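Local coordinates for glycosyl hydrolase, family 31/fibronectin type III domain protein (Clostridium perfringens, PDB 4LKS) that binds galactose through a calcium-containing beta-sandwich carbohydrate-binding module, probably helping its parent family 31 glycoside hydrolase to hold galactose-bearing glycans, at residues Val92-Ile97 against Thr144-Leu149. Residues are numbered along the deposited sequence; the frame is centred on the assembly and turned at random.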
# COMPACT_ATOMS: atom_id res chain seq x y z
N VAL A 92 8.43 -0.23 -0.46
CA VAL A 92 8.09 -1.32 0.46
C VAL A 92 8.55 -2.66 -0.11
O VAL A 92 8.24 -2.99 -1.26
CB VAL A 92 6.58 -1.35 0.73
CG1 VAL A 92 6.22 -2.57 1.56
CG2 VAL A 92 6.14 -0.05 1.44
N THR A 93 9.31 -3.42 0.68
CA THR A 93 9.80 -4.72 0.20
C THR A 93 9.21 -5.92 0.93
O THR A 93 9.27 -7.04 0.43
CB THR A 93 11.35 -4.80 0.21
OG1 THR A 93 11.81 -4.97 1.56
CG2 THR A 93 11.97 -3.54 -0.38
N GLU A 94 8.67 -5.69 2.13
CA GLU A 94 7.95 -6.73 2.86
C GLU A 94 6.70 -6.08 3.47
O GLU A 94 6.78 -4.98 4.03
CB GLU A 94 8.81 -7.38 3.97
CG GLU A 94 8.19 -8.67 4.52
CD GLU A 94 8.83 -9.19 5.80
OE1 GLU A 94 9.65 -8.48 6.42
OE2 GLU A 94 8.48 -10.32 6.20
N TYR A 95 5.56 -6.75 3.34
CA TYR A 95 4.28 -6.17 3.74
C TYR A 95 3.40 -7.19 4.45
O TYR A 95 3.63 -8.42 4.39
CB TYR A 95 3.53 -5.62 2.50
CG TYR A 95 3.23 -6.73 1.52
CD1 TYR A 95 2.10 -7.53 1.68
CD2 TYR A 95 4.09 -7.02 0.48
CE1 TYR A 95 1.84 -8.59 0.82
CE2 TYR A 95 3.83 -8.08 -0.40
CZ TYR A 95 2.70 -8.86 -0.21
OH TYR A 95 2.42 -9.93 -1.04
N LYS A 96 2.37 -6.66 5.10
CA LYS A 96 1.28 -7.46 5.65
C LYS A 96 -0.03 -6.82 5.21
O LYS A 96 -0.13 -5.58 5.10
CB LYS A 96 1.37 -7.55 7.18
CG LYS A 96 0.22 -8.32 7.83
CD LYS A 96 0.46 -8.57 9.31
CE LYS A 96 0.39 -7.30 10.12
NZ LYS A 96 0.49 -7.64 11.58
N ILE A 97 -1.01 -7.67 4.94
CA ILE A 97 -2.36 -7.22 4.61
C ILE A 97 -3.34 -7.77 5.63
O ILE A 97 -3.35 -8.97 5.91
CB ILE A 97 -2.78 -7.67 3.21
CG1 ILE A 97 -1.94 -6.97 2.15
CG2 ILE A 97 -4.27 -7.37 2.98
CD1 ILE A 97 -2.07 -7.55 0.78
N THR A 144 0.53 -2.87 5.89
CA THR A 144 1.65 -2.62 6.81
C THR A 144 2.96 -2.84 6.10
O THR A 144 3.15 -3.86 5.45
CB THR A 144 1.58 -3.56 8.01
OG1 THR A 144 0.35 -3.34 8.70
CG2 THR A 144 2.75 -3.31 8.96
N ALA A 145 3.86 -1.86 6.22
CA ALA A 145 5.20 -1.96 5.68
C ALA A 145 6.11 -2.52 6.76
O ALA A 145 6.27 -1.91 7.82
CB ALA A 145 5.69 -0.59 5.23
N LEU A 146 6.73 -3.67 6.48
CA LEU A 146 7.57 -4.38 7.44
C LEU A 146 9.05 -4.17 7.15
O LEU A 146 9.88 -4.15 8.07
CB LEU A 146 7.26 -5.88 7.42
CG LEU A 146 5.82 -6.27 7.75
CD1 LEU A 146 5.59 -7.76 7.48
CD2 LEU A 146 5.48 -5.93 9.19
N LYS A 147 9.39 -4.02 5.88
CA LYS A 147 10.74 -3.71 5.44
C LYS A 147 10.62 -2.74 4.28
O LYS A 147 9.69 -2.86 3.47
CB LYS A 147 11.47 -4.97 4.98
CG LYS A 147 11.79 -5.98 6.08
CD LYS A 147 12.50 -7.19 5.51
CE LYS A 147 12.88 -8.16 6.62
NZ LYS A 147 13.51 -9.39 6.08
N THR A 148 11.56 -1.80 4.19
CA THR A 148 11.52 -0.79 3.14
C THR A 148 12.93 -0.39 2.71
O THR A 148 13.92 -0.69 3.42
CB THR A 148 10.85 0.50 3.62
OG1 THR A 148 11.59 1.02 4.72
CG2 THR A 148 9.41 0.26 4.07
N LEU A 149 13.02 0.30 1.58
CA LEU A 149 14.28 0.84 1.08
C LEU A 149 14.31 2.35 1.25
O LEU A 149 13.28 2.99 1.42
CB LEU A 149 14.46 0.50 -0.40
CG LEU A 149 14.41 -0.97 -0.77
CD1 LEU A 149 14.50 -1.15 -2.26
CD2 LEU A 149 15.50 -1.76 -0.07
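Glu94 and Lys147 pair across antiparallel strands 95-100 and 140-148, neighbours in the five-stranded sheet of an F5/8 type C beta-sandwich, where two classic beta bulges follow one another. In the first, Thr93 and Glu94 together stand opposite Lys147, whose O accepts Thr93 N at 2.9 Å and Glu94 N at 3.3 Å from the same face of the carbonyl plane. In the second, Leu146 and Lys147 stand opposite Glu94, whose O takes Leu146 N at 2.8 Å and, weakly, Lys147 N. With CG anti to its backbone N (chi1 -166°), Glu94 runs obliquely past Leu146; Glu94 OE1 lies 3.3 Å from Lys147 CE and 4.0 Å from Lys147 NZ, a long salt bridge. Long charged chains suit this partly exposed face, since their methylenes can pack. Thr93, small and branched, sets OG1 3.4 Å from Lys147 CB and turns CG2 to Leu149 CG. On the other face, compact Val92 CG2 and Ala145 CB touch in the sandwich interior, and Thr148 OG1 bonds to O of Tyr156, a galactose-pocket residue. Regular pairing resumes at Tyr95 and Ala145; Lys96 and Thr144 exchange two backbone bonds. Shared carbonyls thus join the strands through the irregularity, and the long charge pair probably adds little.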